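Local coordinates for adhesion and penetration protein autotransporter (Haemophilus influenzae, PDB 3SYJ) that promotes bacterial adherence to and invasion of host cells, self-associates between cells to drive aggregation and is probably a serine protease, at residues E64-V69 with Q380-H385; I292-K295 with E301-I304; G348-A353 with L363-N368; I384-S387 with T391-W394. All coordinates share one frame; numbering follows the deposited sequence.

Interaction 1 (E64-V69 with Q380-H385)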
loop_
_atom_site.group_PDB
_atom_site.type_symbol
_atom_site.label_atom_id
_atom_site.label_comp_id
_atom_site.label_asym_id
_atom_site.label_seq_id
_atom_site.Cartn_x
_atom_site.Cartn_y
_atom_site.Cartn_z
ATOM N N GLU A 64 38.930 7.605 51.391
ATOM C CA GLU A 64 39.862 7.971 50.330
ATOM C C GLU A 64 40.141 6.710 49.532
ATOM O O GLU A 64 39.630 5.642 49.872
ATOM C CB GLU A 64 41.155 8.543 50.905
ATOM C CG GLU A 64 41.522 9.931 50.352
ATOM C CD GLU A 64 41.686 9.961 48.831
ATOM O OE1 GLU A 64 41.124 10.879 48.192
ATOM O OE2 GLU A 64 42.372 9.071 48.279
ATOM N N ASN A 65 40.947 6.820 48.479
ATOM C CA ASN A 65 41.227 5.677 47.619
ATOM C C ASN A 65 41.838 4.488 48.363
ATOM O O ASN A 65 41.546 3.332 48.047
ATOM C CB ASN A 65 42.100 6.097 46.431
ATOM C CG ASN A 65 41.401 7.087 45.516
ATOM O OD1 ASN A 65 42.011 8.056 45.049
ATOM N ND2 ASN A 65 40.113 6.854 45.257
ATOM N N GLN A 66 42.687 4.761 49.350
ATOM C CA GLN A 66 43.271 3.681 50.147
ATOM C C GLN A 66 43.126 3.901 51.652
ATOM O O GLN A 66 43.957 3.439 52.426
ATOM C CB GLN A 66 44.746 3.437 49.775
ATOM C CG GLN A 66 45.681 4.642 49.958
ATOM C CD GLN A 66 47.167 4.306 49.724
ATOM O OE1 GLN A 66 47.572 3.139 49.763
ATOM N NE2 GLN A 66 47.979 5.339 49.487
ATOM N N TYR A 67 42.076 4.606 52.070
ATOM C CA TYR A 67 41.846 4.837 53.499
ATOM C C TYR A 67 40.405 4.568 53.941
ATOM O O TYR A 67 39.449 4.878 53.231
ATOM C CB TYR A 67 42.250 6.256 53.904
ATOM C CG TYR A 67 43.715 6.550 53.732
ATOM C CD1 TYR A 67 44.605 6.369 54.780
ATOM C CD2 TYR A 67 44.209 7.014 52.519
ATOM C CE1 TYR A 67 45.945 6.641 54.625
ATOM C CE2 TYR A 67 45.549 7.288 52.351
ATOM C CZ TYR A 67 46.413 7.100 53.407
ATOM O OH TYR A 67 47.751 7.371 53.248
ATOM N N ILE A 68 40.263 3.982 55.125
ATOM C CA ILE A 68 38.954 3.768 55.721
ATOM C C ILE A 68 38.909 4.435 57.081
ATOM O O ILE A 68 39.922 4.949 57.570
ATOM C CB ILE A 68 38.635 2.275 55.884
ATOM C CG1 ILE A 68 39.754 1.568 56.656
ATOM C CG2 ILE A 68 38.418 1.634 54.522
ATOM C CD1 ILE A 68 39.442 0.128 56.998
ATOM N N VAL A 69 37.728 4.436 57.687
ATOM C CA VAL A 69 37.546 5.006 59.020
ATOM C C VAL A 69 36.730 4.043 59.871
ATOM O O VAL A 69 35.821 3.380 59.370
ATOM C CB VAL A 69 36.863 6.383 58.962
ATOM C CG1 VAL A 69 35.381 6.242 58.640
ATOM C CG2 VAL A 69 37.050 7.117 60.270
ATOM N N GLN A 380 55.119 -2.552 41.158
ATOM C CA GLN A 380 54.158 -3.124 42.089
ATOM C C GLN A 380 53.883 -2.110 43.193
ATOM O O GLN A 380 54.814 -1.623 43.839
ATOM C CB GLN A 380 54.738 -4.397 42.700
ATOM C CG GLN A 380 53.750 -5.213 43.507
ATOM C CD GLN A 380 54.365 -6.473 44.075
ATOM O OE1 GLN A 380 55.585 -6.597 44.162
ATOM N NE2 GLN A 380 53.518 -7.413 44.477
ATOM N N GLY A 381 52.614 -1.786 43.412
ATOM C CA GLY A 381 52.249 -0.796 44.409
ATOM C C GLY A 381 50.750 -0.704 44.615
ATOM O O GLY A 381 49.989 -1.562 44.148
ATOM N N ALA A 382 50.313 0.342 45.310
ATOM C CA ALA A 382 48.908 0.456 45.685
ATOM C C ALA A 382 48.006 0.499 44.457
ATOM O O ALA A 382 46.919 -0.094 44.451
ATOM C CB ALA A 382 48.687 1.670 46.542
ATOM N N GLY A 383 48.463 1.183 43.415
ATOM C CA GLY A 383 47.661 1.371 42.218
ATOM C C GLY A 383 48.075 2.606 41.442
ATOM O O GLY A 383 49.015 3.305 41.829
ATOM N N ILE A 384 47.388 2.882 40.337
ATOM C CA ILE A 384 47.723 4.052 39.529
ATOM C C ILE A 384 46.518 4.951 39.334
ATOM O O ILE A 384 45.445 4.493 38.927
ATOM C CB ILE A 384 48.268 3.653 38.138
ATOM C CG1 ILE A 384 49.453 2.700 38.286
ATOM C CG2 ILE A 384 48.643 4.894 37.323
ATOM C CD1 ILE A 384 49.927 2.137 36.974
ATOM N N HIS A 385 46.696 6.234 39.627
ATOM C CA HIS A 385 45.634 7.209 39.424
ATOM C C HIS A 385 46.025 8.169 38.301
ATOM O O HIS A 385 47.004 8.906 38.415
ATOM C CB HIS A 385 45.354 7.974 40.722
ATOM C CG HIS A 385 44.232 8.961 40.616
ATOM N ND1 HIS A 385 44.347 10.147 39.919
ATOM C CD2 HIS A 385 42.975 8.942 41.123
ATOM C CE1 HIS A 385 43.208 10.812 39.999
ATOM N NE2 HIS A 385 42.360 10.105 40.727
#

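Interaction 2 (I292-K295 with E301-I304)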
loop_
_atom_site.group_PDB
_atom_site.type_symbol
_atom_site.label_atom_id
_atom_site.label_comp_id
_atom_site.label_asym_id
_atom_site.label_seq_id
_atom_site.Cartn_x
_atom_site.Cartn_y
_atom_site.Cartn_z
ATOM N N ILE A 292 64.804 8.873 43.167
ATOM C CA ILE A 292 64.294 9.407 41.917
ATOM C C ILE A 292 65.253 10.478 41.422
ATOM O O ILE A 292 65.469 11.486 42.087
ATOM C CB ILE A 292 62.898 10.044 42.084
ATOM C CG1 ILE A 292 61.832 8.975 42.332
ATOM C CG2 ILE A 292 62.532 10.860 40.858
ATOM C CD1 ILE A 292 60.450 9.550 42.610
ATOM N N THR A 293 65.827 10.258 40.249
ATOM C CA THR A 293 66.718 11.239 39.652
ATOM C C THR A 293 65.975 12.111 38.644
ATOM O O THR A 293 65.349 11.612 37.713
ATOM C CB THR A 293 67.927 10.566 38.981
ATOM O OG1 THR A 293 68.913 10.260 39.978
ATOM C CG2 THR A 293 68.531 11.483 37.939
ATOM N N GLN A 294 65.998 13.412 38.823
ATOM C CA GLN A 294 65.418 14.382 37.910
ATOM C C GLN A 294 66.462 14.972 36.990
ATOM O O GLN A 294 67.398 15.578 37.427
ATOM C CB GLN A 294 64.797 15.502 38.721
ATOM C CG GLN A 294 63.745 16.332 38.056
ATOM C CD GLN A 294 63.210 17.382 38.982
ATOM O OE1 GLN A 294 63.307 17.231 40.174
ATOM N NE2 GLN A 294 62.648 18.444 38.447
ATOM N N LYS A 295 66.271 14.715 35.714
ATOM C CA LYS A 295 67.130 15.175 34.661
ATOM C C LYS A 295 67.676 16.517 34.938
ATOM O O LYS A 295 68.862 16.702 35.103
ATOM C CB LYS A 295 66.411 15.275 33.352
ATOM C CG LYS A 295 67.339 15.518 32.208
ATOM C CD LYS A 295 67.283 14.357 31.268
ATOM C CE LYS A 295 68.392 14.377 30.323
ATOM N NZ LYS A 295 68.263 15.529 29.471
ATOM N N GLU A 301 68.714 14.674 42.724
ATOM C CA GLU A 301 68.256 13.416 43.309
ATOM C C GLU A 301 67.305 13.572 44.506
ATOM O O GLU A 301 67.525 14.400 45.391
ATOM C CB GLU A 301 69.451 12.530 43.679
ATOM C CG GLU A 301 69.092 11.325 44.541
ATOM C CD GLU A 301 70.148 10.228 44.477
ATOM O OE1 GLU A 301 70.854 10.157 43.444
ATOM O OE2 GLU A 301 70.270 9.440 45.450
ATOM N N ILE A 302 66.253 12.756 44.520
ATOM C CA ILE A 302 65.263 12.761 45.597
ATOM C C ILE A 302 65.155 11.372 46.223
ATOM O O ILE A 302 64.907 10.399 45.516
ATOM C CB ILE A 302 63.864 13.149 45.078
ATOM C CG1 ILE A 302 63.883 14.535 44.423
ATOM C CG2 ILE A 302 62.849 13.107 46.204
ATOM C CD1 ILE A 302 64.169 14.522 42.922
ATOM N N LYS A 303 65.339 11.274 47.538
ATOM C CA LYS A 303 65.236 9.981 48.217
ATOM C C LYS A 303 63.766 9.624 48.416
ATOM O O LYS A 303 62.969 10.480 48.782
ATOM C CB LYS A 303 65.933 10.025 49.581
ATOM C CG LYS A 303 67.459 10.029 49.543
ATOM C CD LYS A 303 68.035 8.807 48.811
ATOM C CE LYS A 303 67.598 7.465 49.429
ATOM N NZ LYS A 303 68.298 7.103 50.708
ATOM N N ILE A 304 63.404 8.367 48.183
ATOM C CA ILE A 304 62.039 7.915 48.446
ATOM C C ILE A 304 62.030 6.612 49.254
ATOM O O ILE A 304 63.030 5.896 49.294
ATOM C CB ILE A 304 61.250 7.717 47.145
ATOM C CG1 ILE A 304 61.856 6.581 46.322
ATOM C CG2 ILE A 304 61.220 9.004 46.349
ATOM C CD1 ILE A 304 61.129 6.288 45.025
#

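Interaction 3 (G348-A353 with L363-N368)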
loop_
_atom_site.group_PDB
_atom_site.type_symbol
_atom_site.label_atom_id
_atom_site.label_comp_id
_atom_site.label_asym_id
_atom_site.label_seq_id
_atom_site.Cartn_x
_atom_site.Cartn_y
_atom_site.Cartn_z
ATOM N N GLY A 348 55.815 14.054 30.025
ATOM C CA GLY A 348 56.789 13.649 31.018
ATOM C C GLY A 348 57.273 12.233 30.798
ATOM O O GLY A 348 56.666 11.454 30.052
ATOM N N SER A 349 58.376 11.896 31.453
ATOM C CA SER A 349 58.981 10.577 31.318
ATOM C C SER A 349 59.342 10.017 32.691
ATOM O O SER A 349 59.782 10.747 33.583
ATOM C CB SER A 349 60.240 10.646 30.442
ATOM O OG SER A 349 59.910 10.819 29.070
ATOM N N LEU A 350 59.141 8.716 32.862
ATOM C CA LEU A 350 59.547 8.052 34.083
ATOM C C LEU A 350 60.243 6.767 33.687
ATOM O O LEU A 350 59.653 5.913 33.032
ATOM C CB LEU A 350 58.336 7.766 34.976
ATOM C CG LEU A 350 58.657 6.933 36.215
ATOM C CD1 LEU A 350 59.676 7.659 37.129
ATOM C CD2 LEU A 350 57.386 6.537 36.970
ATOM N N ILE A 351 61.506 6.636 34.069
ATOM C CA ILE A 351 62.298 5.497 33.629
ATOM C C ILE A 351 62.566 4.596 34.804
ATOM O O ILE A 351 63.055 5.047 35.837
ATOM C CB ILE A 351 63.657 5.918 32.999
ATOM C CG1 ILE A 351 63.450 6.604 31.652
ATOM C CG2 ILE A 351 64.565 4.713 32.814
ATOM C CD1 ILE A 351 63.193 8.086 31.763
ATOM N N PHE A 352 62.238 3.321 34.644
ATOM C CA PHE A 352 62.525 2.333 35.673
ATOM C C PHE A 352 63.933 1.742 35.475
ATOM O O PHE A 352 64.167 0.925 34.575
ATOM C CB PHE A 352 61.447 1.239 35.680
ATOM C CG PHE A 352 60.181 1.629 36.411
ATOM C CD1 PHE A 352 59.414 2.705 35.987
ATOM C CD2 PHE A 352 59.752 0.905 37.515
ATOM C CE1 PHE A 352 58.246 3.053 36.659
ATOM C CE2 PHE A 352 58.589 1.253 38.190
ATOM C CZ PHE A 352 57.836 2.330 37.763
ATOM N N ALA A 353 64.867 2.169 36.320
ATOM C CA ALA A 353 66.230 1.647 36.287
ATOM C C ALA A 353 66.345 0.329 37.055
ATOM O O ALA A 353 67.313 -0.418 36.887
ATOM C CB ALA A 353 67.203 2.673 36.836
ATOM N N LEU A 363 50.738 5.500 42.754
ATOM C CA LEU A 363 51.166 6.501 41.776
ATOM C C LEU A 363 50.021 7.389 41.283
ATOM O O LEU A 363 48.983 6.902 40.839
ATOM C CB LEU A 363 51.805 5.818 40.567
ATOM C CG LEU A 363 53.056 4.961 40.742
ATOM C CD1 LEU A 363 53.214 4.081 39.519
ATOM C CD2 LEU A 363 54.276 5.849 40.938
ATOM N N TYR A 364 50.227 8.698 41.355
ATOM C CA TYR A 364 49.305 9.661 40.761
ATOM C C TYR A 364 49.972 10.329 39.572
ATOM O O TYR A 364 51.118 10.774 39.667
ATOM C CB TYR A 364 48.894 10.726 41.782
ATOM C CG TYR A 364 47.907 10.237 42.820
ATOM C CD1 TYR A 364 48.300 9.366 43.824
ATOM C CD2 TYR A 364 46.584 10.648 42.793
ATOM C CE1 TYR A 364 47.399 8.913 44.778
ATOM C CE2 TYR A 364 45.677 10.202 43.740
ATOM C CZ TYR A 364 46.091 9.333 44.728
ATOM O OH TYR A 364 45.191 8.892 45.670
ATOM N N PHE A 365 49.267 10.391 38.448
ATOM C CA PHE A 365 49.788 11.089 37.279
ATOM C C PHE A 365 48.864 12.232 36.875
ATOM O O PHE A 365 47.668 12.030 36.656
ATOM C CB PHE A 365 50.013 10.126 36.108
ATOM C CG PHE A 365 51.132 9.135 36.335
ATOM C CD1 PHE A 365 52.452 9.483 36.076
ATOM C CD2 PHE A 365 50.863 7.856 36.805
ATOM C CE1 PHE A 365 53.486 8.572 36.281
ATOM C CE2 PHE A 365 51.893 6.940 37.014
ATOM C CZ PHE A 365 53.209 7.302 36.747
ATOM N N GLU A 366 49.422 13.437 36.808
ATOM C CA GLU A 366 48.695 14.597 36.298
ATOM C C GLU A 366 49.392 15.103 35.031
ATOM O O GLU A 366 50.479 15.661 35.101
ATOM C CB GLU A 366 48.627 15.691 37.364
ATOM C CG GLU A 366 48.249 17.059 36.845
ATOM C CD GLU A 366 46.764 17.337 36.929
ATOM O OE1 GLU A 366 46.262 17.523 38.062
ATOM O OE2 GLU A 366 46.103 17.388 35.864
ATOM N N GLY A 367 48.772 14.892 33.873
ATOM C CA GLY A 367 49.417 15.197 32.609
ATOM C C GLY A 367 49.915 13.924 31.946
ATOM O O GLY A 367 49.895 12.849 32.549
ATOM N N ASN A 368 50.358 14.033 30.699
ATOM C CA ASN A 368 50.777 12.857 29.945
ATOM C C ASN A 368 52.158 12.379 30.357
ATOM O O ASN A 368 53.050 13.186 30.595
ATOM C CB ASN A 368 50.754 13.147 28.449
ATOM C CG ASN A 368 49.412 13.646 27.985
ATOM O OD1 ASN A 368 48.376 13.131 28.403
ATOM N ND2 ASN A 368 49.417 14.664 27.125
#

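Interaction 4 (I384-S387 with T391-W394)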
loop_
_atom_site.group_PDB
_atom_site.type_symbol
_atom_site.label_atom_id
_atom_site.label_comp_id
_atom_site.label_asym_id
_atom_site.label_seq_id
_atom_site.Cartn_x
_atom_site.Cartn_y
_atom_site.Cartn_z
ATOM N N ILE A 384 47.388 2.882 40.337
ATOM C CA ILE A 384 47.723 4.052 39.529
ATOM C C ILE A 384 46.518 4.951 39.334
ATOM O O ILE A 384 45.445 4.493 38.927
ATOM C CB ILE A 384 48.268 3.653 38.138
ATOM C CG1 ILE A 384 49.453 2.700 38.286
ATOM C CG2 ILE A 384 48.643 4.894 37.323
ATOM C CD1 ILE A 384 49.927 2.137 36.974
ATOM N N HIS A 385 46.696 6.234 39.627
ATOM C CA HIS A 385 45.634 7.209 39.424
ATOM C C HIS A 385 46.025 8.169 38.301
ATOM O O HIS A 385 47.004 8.906 38.415
ATOM C CB HIS A 385 45.354 7.974 40.722
ATOM C CG HIS A 385 44.232 8.961 40.616
ATOM N ND1 HIS A 385 44.347 10.147 39.919
ATOM C CD2 HIS A 385 42.975 8.942 41.123
ATOM C CE1 HIS A 385 43.208 10.812 39.999
ATOM N NE2 HIS A 385 42.360 10.105 40.727
ATOM N N VAL A 386 45.266 8.146 37.214
ATOM C CA VAL A 386 45.526 9.014 36.081
ATOM C C VAL A 386 44.436 10.072 35.975
ATOM O O VAL A 386 43.247 9.743 35.901
ATOM C CB VAL A 386 45.585 8.215 34.761
ATOM C CG1 VAL A 386 45.921 9.131 33.596
ATOM C CG2 VAL A 386 46.587 7.064 34.863
ATOM N N SER A 387 44.861 11.336 35.961
ATOM C CA SER A 387 43.961 12.493 35.939
ATOM C C SER A 387 43.080 12.518 34.709
ATOM O O SER A 387 43.406 11.910 33.686
ATOM C CB SER A 387 44.763 13.798 35.929
ATOM O OG SER A 387 45.630 13.890 37.040
ATOM N N THR A 391 47.000 11.021 29.634
ATOM C CA THR A 391 47.292 9.682 29.151
ATOM C C THR A 391 48.658 9.243 29.653
ATOM O O THR A 391 49.649 9.972 29.532
ATOM C CB THR A 391 47.243 9.578 27.602
ATOM O OG1 THR A 391 45.928 9.903 27.125
ATOM C CG2 THR A 391 47.592 8.168 27.151
ATOM N N VAL A 392 48.704 8.054 30.237
ATOM C CA VAL A 392 49.954 7.508 30.721
ATOM C C VAL A 392 50.277 6.257 29.929
ATOM O O VAL A 392 49.603 5.241 30.060
ATOM C CB VAL A 392 49.913 7.194 32.236
ATOM C CG1 VAL A 392 51.180 6.460 32.660
ATOM C CG2 VAL A 392 49.764 8.472 33.038
ATOM N N THR A 393 51.297 6.354 29.081
ATOM C CA THR A 393 51.763 5.211 28.318
ATOM C C THR A 393 52.609 4.317 29.222
ATOM O O THR A 393 53.708 4.694 29.625
ATOM C CB THR A 393 52.554 5.664 27.099
ATOM O OG1 THR A 393 51.763 6.591 26.346
ATOM C CG2 THR A 393 52.901 4.471 26.217
ATOM N N TRP A 394 52.076 3.143 29.547
ATOM C CA TRP A 394 52.637 2.288 30.587
ATOM C C TRP A 394 53.330 1.085 29.966
ATOM O O TRP A 394 52.674 0.154 29.512
ATOM C CB TRP A 394 51.517 1.825 31.528
ATOM C CG TRP A 394 51.992 1.147 32.786
ATOM C CD1 TRP A 394 52.017 -0.194 33.033
ATOM C CD2 TRP A 394 52.499 1.781 33.969
ATOM N NE1 TRP A 394 52.512 -0.434 34.291
ATOM C CE2 TRP A 394 52.821 0.763 34.885
ATOM C CE3 TRP A 394 52.719 3.112 34.339
ATOM C CZ2 TRP A 394 53.351 1.030 36.145
ATOM C CZ3 TRP A 394 53.248 3.375 35.585
ATOM C CH2 TRP A 394 53.559 2.338 36.474
#

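Interaction 1 (E64-V69 with Q380-H385)
N65 and Q66, at the tip of a type I turn running from E64 to Y67, are the two residues of 64-69 that touch 380-385. The turn is stiffened by E64, whose OE2 takes the backbone N of N65 at 2.7 Å from above the carboxylate plane. N65 has CG anti to its carbonyl carbon (chi1 -64°), which sends the amide toward H385; OD1 lies 4.1 Å from H385 CD2, and the amide and imidazole planes are turned 35° apart, an oblique approach rather than a stack. That imidazole is stacked instead on Y364. Q66 is extended beyond CG and comes down on the methyl of A382, its CD 4.4 Å from A382 CB. Y67 turns elsewhere, its OH hydrogen-bonded to D266 and its ring edge-to-face with F259. Backbone bonds from N65 to V125 and from Q66 to L121 tie the turn to residues 121-125, from which K123 NZ reaches G381 O and F124 touches A382. The contact thus sets a turn of the S6 peptidase region against the beta-helix where the chain enters strand 384-386, A382 just ahead of it and H385 within it. With 91 Å² buried in total and with neither a hydrogen bond nor a charge pair made directly, its chemistry is that of light van der Waals docking, while K123 supplies a polar link alongside.

Interaction 2 (I292-K295 with E301-I304)
I292 overlaps I304 with the outer half of its side chain: CD1 lies 3.9 Å from I304 CG2, while I292 CG1 meets I304 CD1 at the same separation. The side chains cross at about a right angle, the CG1-CD1 arm of I292 meeting both branches of I304. I304 reaches this place with CG1 held between its own backbone N and carbonyl carbon. I302 sits beside I292 on the same sheet face, the CB of I292 4.4 Å from the CB of I302. Its chi2 of 91°, far from a staggered value, lays I302 CD1 against the carbonyl, 3.4 Å from I292 O, and near the amide oxygen of Q294, whose NE2 is hydrogen-bonded to T273. The backbone evidence is an antiparallel hydrogen-bonded pair: I292 N gives to I302 O at 2.8 Å, in the carbonyl plane and nearly straight (167°), and I302 N returns a bond to I292 O at 2.9 Å. T293 and E301 follow as a non-hydrogen-bonded pair on the other face, where T293 OG1 and E301 OE1 remain 4.0 Å apart, too far for a bond. The strand directions differ by 161°, as expected of a twisted beta hairpin, here closed by the loop 295-300. Strand 289-294 also pairs with strand 279-285, which places the hairpin at the start of the beta-helix. I292 and I304 both pack on I282 and L340. The I292/I302/I304 side is therefore mainly hydrocarbon, with the Q294 amide at its margin, and the T293/E301 side is polar, while two reciprocal backbone bonds fix the register of the two strands.

Interaction 3 (G348-A353 with L363-N368)
The F365 ring meets L350 at its edge: L350 CD2 lies near the ring plane, 4.3 Å from F365 CZ, so the methyl points at the rim and not over a face. The same phenyl is in contact with two other aromatic rings, F342 with planes about 15° apart and F369 much more steeply inclined, and V392 and W394 touch it as well. With the CB of L350 directed toward strand 363-366 of the next coil, chi1 of 174° and chi2 of 61° together bring CD2 to the ring edge. Near the ends of the segments the link becomes polar. G348 N donates to N368 O at 3.0 Å, straight at 166° though the donor is tilted from the carbonyl plane. The bond has a clear topological meaning: strand 369-373, which begins just after N368, runs parallel to strand 348-352, so the bond carries the pairing of successive coils back into the turn. The amide of N368 looks the other way along the stack, OD1 accepting from T391 N of the following coil. Strand 363-366, in contrast, belongs to a different beta-helix sheet, flanked by strands 340-343 and 384-386. Two kinds of chemistry therefore hold the segments: apolar leucine-to-phenylalanine contact across the buried interior, and one directional backbone bond at the corner, where the chain leaves one wall for the next.

Interaction 4 (I384-S387 with T391-W394)
Torsions aim I384 at W394: CG1 is anti to the carbonyl carbon (chi1 -55°) and the chain is extended beyond it, while the tryptophan places CG anti to its backbone N (chi1 -169°), and the two side chains approach from opposite directions. Methyl CD1 of I384 then sits over one face of the indole, 3.6 Å from the centroid of the W394 six-membered ring and only 7° off its normal, which meets the definition of a CH-pi contact. The closeness is shared by the whole benzo ring, with W394 CH2 and CZ2 each 3.7 Å from I384 CD1. Nearer the turn, two residues on from I384 and two back from W394, the valines cross obliquely: V392 offers a single methyl, CG2, which is 3.9 Å from V386 CG1 and equally far from V386 CG2, seated against both branches. These strands belong to one coil of the beta-helix but to separate sheets, joined by the short connection 387-390, and they face each other through the interior. F365 and L363 of the preceding coil, and L404 and L412 of the following one, continue the apolar filling. At the turn, S387 OG is hydrogen-bonded to F365 O. The chemistry divides accordingly: between these two segments the contact is apolar, methyl on pi face and methyl on methyl, with 188 Å² buried, whereas a polar bond to the preceding coil secures the corner.

From the N terminus, the chain leaves 64-69 in the peptidase region and meets it again at 380-385, so interaction 1 closes a loop of 310 residues. Interactions 2 and 3 are nested inside that loop and follow in series: first the hairpin that opens the beta-helix, then the contact between strands of successive early coils, lying in different sheets. Interaction 4 starts where interaction 1 ends, sharing I384 and H385, and closes within a few residues; none of the four cross. Interactions 3 and 4, centres 8 Å apart, are joined through neighbouring strands 363-366 and 384-386, with H385 N 2.7 Å from L363 O. Interaction 1 joins the peptidase region to the beta-helix, and interactions 2-4 bind its first coils internally.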